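Local coordinates for ferric uptake regulation protein (Vibrio cholerae, PDB 2W57) that probably represses iron-uptake genes as a dimeric, metal-dependent DNA-binding regulator of the Fur family, at residues D64-H72 against F80-H90. Numbering follows the deposited sequence.
Sequences DAGIVTRHH and FELSTQHHHDH. With ZN (zinc ion), chain D; ZN (zinc ion), chain C.
Arg-70 lays its aliphatic stem over one face of the Phe-80 ring, CG standing 3.9 Å from the ring centroid in a CH-pi contact, and then bends at chi3 so that Phe-80 CZ sits under one guanidinium face, the two planes well inclined to each other, while NH1 bonds to Ser-78. The two residues are a non-hydrogen-bonded pair of the antiparallel beta hairpin that forms the wing of the winged-helix DNA-binding domain. This side of the hairpin packs on helix 52-64, with Phe-80 against Leu-59 and Val-68 against Phe-62; within the hairpin, Val-68 CG2 meets the edge of the Phe-80 ring. One step along, Thr-69 N gives a 2.9 Å bond to Glu-81 O; the return bond from Glu-81 N is weak. Past the strand end, Ser-83 N reaches Ile-67 O and Ser-83 OG bonds to the carbonyl O of Gly-66, which ends helix 52-64 in a Schellman motif.

On the face shared by Thr-69 and Glu-81, the glutamate reaches a metal. With CG set between the backbone N and the carbonyl carbon (chi1 52°), the Glu-81 chain then runs out extended to a zinc ion, which OE2 binds at 2.1 Å; His-88, His-90 and His-33 complete the site, so the wing is tied to strand 89-93. His-71 is second shell: its ND1 bonds to Tyr-128, and the His-90 ring presents an edge to its face, the planes 61° apart. These neighbours probably help hold the His-71 ring in place. His-71 NE2 donates to Glu-81 OE2 at 2.6 Å, meeting the carboxylate on its anti side, with OE2 lying 25° out of the imidazole plane.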
ATOM      1  N   ASP A  64       0.730   5.599  15.234  1.00 25.16           N
ATOM      2  CA  ASP A  64       1.833   6.412  15.717  1.00 25.76           C
ATOM      3  C   ASP A  64       2.394   5.953  17.062  1.00 25.53           C
ATOM      4  O   ASP A  64       3.599   6.069  17.280  1.00 25.77           O
ATOM      5  CB  ASP A  64       1.423   7.883  15.805  1.00 26.19           C
ATOM      6  CG  ASP A  64       0.790   8.390  14.517  1.00 28.23           C
ATOM      7  OD1 ASP A  64       1.221   7.961  13.406  1.00 28.04           O
ATOM      8  OD2 ASP A  64      -0.142   9.230  14.632  1.00 30.03           O
ATOM      9  N   ALA A  65       1.535   5.453  17.953  1.00 24.68           N
ATOM     10  CA  ALA A  65       1.972   4.952  19.261  1.00 24.18           C
ATOM     11  C   ALA A  65       2.647   3.560  19.206  1.00 24.20           C
ATOM     12  O   ALA A  65       3.138   3.052  20.225  1.00 24.03           O
ATOM     13  CB  ALA A  65       0.804   4.945  20.248  1.00 23.63           C
ATOM     14  N   GLY A  66       2.664   2.949  18.022  1.00 24.15           N
ATOM     15  CA  GLY A  66       3.262   1.623  17.842  1.00 24.44           C
ATOM     16  C   GLY A  66       2.396   0.458  18.298  1.00 24.71           C
ATOM     17  O   GLY A  66       2.870  -0.666  18.378  1.00 24.72           O
ATOM     18  N   ILE A  67       1.126   0.727  18.606  1.00 24.92           N
ATOM     19  CA  ILE A  67       0.180  -0.318  18.996  1.00 24.99           C
ATOM     20  C   ILE A  67      -0.222  -1.170  17.783  1.00 25.18           C
ATOM     21  O   ILE A  67      -0.340  -2.407  17.887  1.00 25.08           O
ATOM     22  CB  ILE A  67      -1.072   0.280  19.691  1.00 24.86           C
ATOM     23  CG1 ILE A  67      -0.741   0.712  21.115  1.00 24.89           C
ATOM     24  CG2 ILE A  67      -2.202  -0.725  19.746  1.00 25.50           C
ATOM     25  CD1 ILE A  67      -1.917   1.324  21.847  1.00 25.02           C
ATOM     26  N   VAL A  68      -0.425  -0.507  16.638  1.00 25.10           N
ATOM     27  CA  VAL A  68      -0.787  -1.200  15.401  1.00 25.25           C
ATOM     28  C   VAL A  68       0.174  -0.873  14.253  1.00 25.80           C
ATOM     29  O   VAL A  68       0.935   0.098  14.320  1.00 25.90           O
ATOM     30  CB  VAL A  68      -2.254  -0.908  14.950  1.00 25.48           C
ATOM     31  CG1 VAL A  68      -3.265  -1.270  16.030  1.00 25.01           C
ATOM     32  CG2 VAL A  68      -2.436   0.558  14.500  1.00 25.59           C
ATOM     33  N   THR A  69       0.131  -1.700  13.211  1.00 26.36           N
ATOM     34  CA  THR A  69       0.835  -1.450  11.960  1.00 26.91           C
ATOM     35  C   THR A  69      -0.212  -1.300  10.871  1.00 27.37           C
ATOM     36  O   THR A  69      -1.132  -2.126  10.780  1.00 27.64           O
ATOM     37  CB  THR A  69       1.740  -2.639  11.580  1.00 26.98           C
ATOM     38  OG1 THR A  69       2.711  -2.866  12.615  1.00 27.82           O
ATOM     39  CG2 THR A  69       2.467  -2.371  10.259  1.00 27.32           C
ATOM     40  N   ARG A  70      -0.080  -0.254  10.053  1.00 27.74           N
ATOM     41  CA  ARG A  70      -0.958  -0.069   8.898  1.00 27.79           C
ATOM     42  C   ARG A  70      -0.350  -0.658   7.636  1.00 28.08           C
ATOM     43  O   ARG A  70       0.794  -0.365   7.300  1.00 27.62           O
ATOM     44  CB  ARG A  70      -1.304   1.409   8.654  1.00 27.25           C
ATOM     45  CG  ARG A  70      -2.575   1.566   7.807  1.00 27.33           C
ATOM     46  CD  ARG A  70      -2.662   2.862   6.991  1.00 26.71           C
ATOM     47  NE  ARG A  70      -3.122   4.006   7.777  1.00 26.21           N
ATOM     48  CZ  ARG A  70      -4.250   4.694   7.569  1.00 26.42           C
ATOM     49  NH1 ARG A  70      -5.102   4.385   6.584  1.00 24.23           N
ATOM     50  NH2 ARG A  70      -4.522   5.720   8.365  1.00 27.52           N
ATOM     51  N   HIS A  71      -1.137  -1.475   6.940  1.00 28.86           N
ATOM     52  CA  HIS A  71      -0.780  -1.956   5.607  1.00 29.90           C
ATOM     53  C   HIS A  71      -1.726  -1.389   4.562  1.00 30.42           C
ATOM     54  O   HIS A  71      -2.944  -1.417   4.750  1.00 30.64           O
ATOM     55  CB  HIS A  71      -0.859  -3.481   5.546  1.00 30.25           C
ATOM     56  CG  HIS A  71       0.085  -4.179   6.471  1.00 31.21           C
ATOM     57  ND1 HIS A  71       1.418  -4.372   6.167  1.00 32.86           N
ATOM     58  CD2 HIS A  71      -0.109  -4.738   7.688  1.00 31.16           C
ATOM     59  CE1 HIS A  71       2.004  -5.012   7.162  1.00 33.35           C
ATOM     60  NE2 HIS A  71       1.098  -5.249   8.096  1.00 33.60           N
ATOM     61  N   HIS A  72      -1.175  -0.898   3.451  1.00 31.06           N
ATOM     62  CA  HIS A  72      -1.999  -0.412   2.339  1.00 31.48           C
ATOM     63  C   HIS A  72      -2.128  -1.479   1.259  1.00 32.41           C
ATOM     64  O   HIS A  72      -1.163  -1.767   0.554  1.00 33.01           O
ATOM     65  CB  HIS A  72      -1.388   0.838   1.742  1.00 30.89           C
ATOM     66  CG  HIS A  72      -1.305   1.985   2.694  1.00 31.02           C
ATOM     67  ND1 HIS A  72      -2.257   2.984   2.739  1.00 30.95           N
ATOM     68  CD2 HIS A  72      -0.373   2.307   3.623  1.00 30.04           C
ATOM     69  CE1 HIS A  72      -1.916   3.867   3.662  1.00 30.52           C
ATOM     70  NE2 HIS A  72      -0.780   3.478   4.215  1.00 30.33           N
ATOM     71  N   PHE A  80      -5.234  -3.120   9.348  1.00 25.00           N
ATOM     72  CA  PHE A  80      -4.448  -2.934  10.538  1.00 24.58           C
ATOM     73  C   PHE A  80      -4.289  -4.271  11.256  1.00 25.17           C
ATOM     74  O   PHE A  80      -5.068  -5.200  11.051  1.00 25.06           O
ATOM     75  CB  PHE A  80      -5.127  -1.912  11.450  1.00 24.17           C
ATOM     76  CG  PHE A  80      -5.319  -0.544  10.817  1.00 23.52           C
ATOM     77  CD1 PHE A  80      -4.463   0.507  11.133  1.00 21.99           C
ATOM     78  CD2 PHE A  80      -6.372  -0.305   9.926  1.00 22.45           C
ATOM     79  CE1 PHE A  80      -4.641   1.771  10.575  1.00 22.41           C
ATOM     80  CE2 PHE A  80      -6.557   0.952   9.352  1.00 22.26           C
ATOM     81  CZ  PHE A  80      -5.686   1.996   9.674  1.00 22.81           C
ATOM     82  N   GLU A  81      -3.263  -4.357  12.088  1.00 25.79           N
ATOM     83  CA  GLU A  81      -2.993  -5.523  12.910  1.00 26.62           C
ATOM     84  C   GLU A  81      -2.185  -5.007  14.085  1.00 27.08           C
ATOM     85  O   GLU A  81      -1.611  -3.921  13.999  1.00 26.89           O
ATOM     86  CB  GLU A  81      -2.204  -6.594  12.134  1.00 26.13           C
ATOM     87  CG  GLU A  81      -0.932  -6.097  11.435  1.00 26.57           C
ATOM     88  CD  GLU A  81      -0.064  -7.228  10.888  1.00 27.29           C
ATOM     89  OE1 GLU A  81       0.165  -8.212  11.634  1.00 30.83           O
ATOM     90  OE2 GLU A  81       0.403  -7.145   9.722  1.00 25.78           O
ATOM     91  N   LEU A  82      -2.165  -5.767  15.180  1.00 27.89           N
ATOM     92  CA  LEU A  82      -1.349  -5.427  16.335  1.00 28.89           C
ATOM     93  C   LEU A  82       0.093  -5.705  15.974  1.00 29.59           C
ATOM     94  O   LEU A  82       0.367  -6.652  15.241  1.00 29.53           O
ATOM     95  CB  LEU A  82      -1.757  -6.262  17.548  1.00 28.91           C
ATOM     96  CG  LEU A  82      -3.116  -5.928  18.183  1.00 30.15           C
ATOM     97  CD1 LEU A  82      -3.667  -7.116  18.972  1.00 30.47           C
ATOM     98  CD2 LEU A  82      -3.047  -4.669  19.070  1.00 30.84           C
ATOM     99  N   SER A  83       1.007  -4.874  16.470  1.00 30.63           N
ATOM    100  CA  SER A  83       2.437  -5.027  16.192  1.00 31.73           C
ATOM    101  C   SER A  83       3.017  -6.326  16.750  1.00 32.87           C
ATOM    102  O   SER A  83       2.501  -6.875  17.720  1.00 33.12           O
ATOM    103  CB  SER A  83       3.220  -3.843  16.764  1.00 31.41           C
ATOM    104  OG  SER A  83       2.784  -2.630  16.190  1.00 31.20           O
ATOM    105  N   THR A  84       4.070  -6.818  16.100  1.00 34.51           N
ATOM    106  CA  THR A  84       4.940  -7.880  16.622  1.00 36.14           C
ATOM    107  C   THR A  84       6.330  -7.717  16.009  1.00 36.88           C
ATOM    108  O   THR A  84       6.463  -7.181  14.914  1.00 36.88           O
ATOM    109  CB  THR A  84       4.418  -9.320  16.307  1.00 36.25           C
ATOM    110  OG1 THR A  84       4.016  -9.400  14.934  1.00 37.17           O
ATOM    111  CG2 THR A  84       3.233  -9.712  17.212  1.00 36.93           C
ATOM    112  N   GLN A  85       7.362  -8.176  16.716  1.00 38.25           N
ATOM    113  CA  GLN A  85       8.721  -8.277  16.164  1.00 39.31           C
ATOM    114  C   GLN A  85       8.797  -9.376  15.090  1.00 39.48           C
ATOM    115  O   GLN A  85       9.588  -9.274  14.143  1.00 39.99           O
ATOM    116  CB  GLN A  85       9.735  -8.576  17.267  1.00 39.32           C
ATOM    117  CG  GLN A  85       9.656  -7.669  18.515  1.00 40.41           C
ATOM    118  CD  GLN A  85      10.505  -8.196  19.693  1.00 41.01           C
ATOM    119  OE1 GLN A  85      11.454  -8.973  19.504  1.00 43.01           O
ATOM    120  NE2 GLN A  85      10.161  -7.769  20.913  1.00 41.83           N
ATOM    121  N   HIS A  86       7.965 -10.411  15.237  1.00 39.59           N
ATOM    122  CA  HIS A  86       7.886 -11.522  14.277  1.00 39.71           C
ATOM    123  C   HIS A  86       7.409 -11.078  12.890  1.00 39.18           C
ATOM    124  O   HIS A  86       6.218 -10.822  12.657  1.00 39.14           O
ATOM    125  CB  HIS A  86       7.004 -12.658  14.808  1.00 40.13           C
ATOM    126  CG  HIS A  86       7.229 -12.976  16.258  1.00 42.97           C
ATOM    127  ND1 HIS A  86       8.468 -13.322  16.765  1.00 45.09           N
ATOM    128  CD2 HIS A  86       6.372 -13.005  17.308  1.00 44.46           C
ATOM    129  CE1 HIS A  86       8.364 -13.542  18.064  1.00 45.17           C
ATOM    130  NE2 HIS A  86       7.103 -13.361  18.419  1.00 45.83           N
ATOM    131  N   HIS A  87       8.377 -10.998  11.984  1.00 38.35           N
ATOM    132  CA  HIS A  87       8.176 -10.594  10.605  1.00 37.49           C
ATOM    133  C   HIS A  87       7.310 -11.583   9.833  1.00 36.99           C
ATOM    134  O   HIS A  87       7.527 -12.793   9.903  1.00 36.91           O
ATOM    135  CB  HIS A  87       9.537 -10.468   9.912  1.00 37.30           C
ATOM    136  CG  HIS A  87       9.444 -10.208   8.442  1.00 37.87           C
ATOM    137  ND1 HIS A  87       9.308  -8.937   7.921  1.00 38.26           N
ATOM    138  CD2 HIS A  87       9.466 -11.052   7.382  1.00 37.61           C
ATOM    139  CE1 HIS A  87       9.245  -9.010   6.603  1.00 38.69           C
ATOM    140  NE2 HIS A  87       9.338 -10.282   6.250  1.00 39.11           N
ATOM    141  N   HIS A  88       6.333 -11.058   9.094  1.00 36.32           N
ATOM    142  CA  HIS A  88       5.636 -11.851   8.082  1.00 35.51           C
ATOM    143  C   HIS A  88       5.279 -11.034   6.816  1.00 35.16           C
ATOM    144  O   HIS A  88       5.387  -9.802   6.784  1.00 34.92           O
ATOM    145  CB  HIS A  88       4.420 -12.584   8.678  1.00 35.39           C
ATOM    146  CG  HIS A  88       3.393 -11.675   9.281  1.00 35.41           C
ATOM    147  ND1 HIS A  88       3.567 -11.054  10.500  1.00 35.80           N
ATOM    148  CD2 HIS A  88       2.172 -11.296   8.839  1.00 35.60           C
ATOM    149  CE1 HIS A  88       2.501 -10.326  10.780  1.00 35.26           C
ATOM    150  NE2 HIS A  88       1.639 -10.458   9.789  1.00 35.66           N
ATOM    151  N   ASP A  89       4.897 -11.752   5.768  1.00 34.39           N
ATOM    152  CA  ASP A  89       4.384 -11.152   4.551  1.00 33.81           C
ATOM    153  C   ASP A  89       2.968 -11.648   4.364  1.00 33.58           C
ATOM    154  O   ASP A  89       2.481 -12.423   5.187  1.00 33.65           O
ATOM    155  CB  ASP A  89       5.278 -11.510   3.375  1.00 33.53           C
ATOM    156  CG  ASP A  89       6.666 -10.983   3.558  1.00 33.11           C
ATOM    157  OD1 ASP A  89       6.793  -9.764   3.809  1.00 33.15           O
ATOM    158  OD2 ASP A  89       7.624 -11.779   3.487  1.00 31.96           O
ATOM    159  N   HIS A  90       2.295 -11.198   3.310  1.00 33.11           N
ATOM    160  CA  HIS A  90       0.858 -11.406   3.238  1.00 33.09           C
ATOM    161  C   HIS A  90       0.389 -11.941   1.917  1.00 33.16           C
ATOM    162  O   HIS A  90       0.798 -11.490   0.858  1.00 32.95           O
ATOM    163  CB  HIS A  90       0.097 -10.121   3.591  1.00 33.18           C
ATOM    164  CG  HIS A  90       0.569  -9.464   4.853  1.00 32.74           C
ATOM    165  ND1 HIS A  90       1.702  -8.675   4.903  1.00 32.47           N
ATOM    166  CD2 HIS A  90       0.064  -9.477   6.109  1.00 32.83           C
ATOM    167  CE1 HIS A  90       1.875  -8.237   6.138  1.00 33.69           C
ATOM    168  NE2 HIS A  90       0.892  -8.704   6.888  1.00 33.35           N
TER
HETATM  169 ZN    ZN D 202       0.214  -9.112   9.112  1.00 43.51          ZN
HETATM  170 ZN    ZN C 201       9.267 -10.902   4.067  1.00 40.76          ZN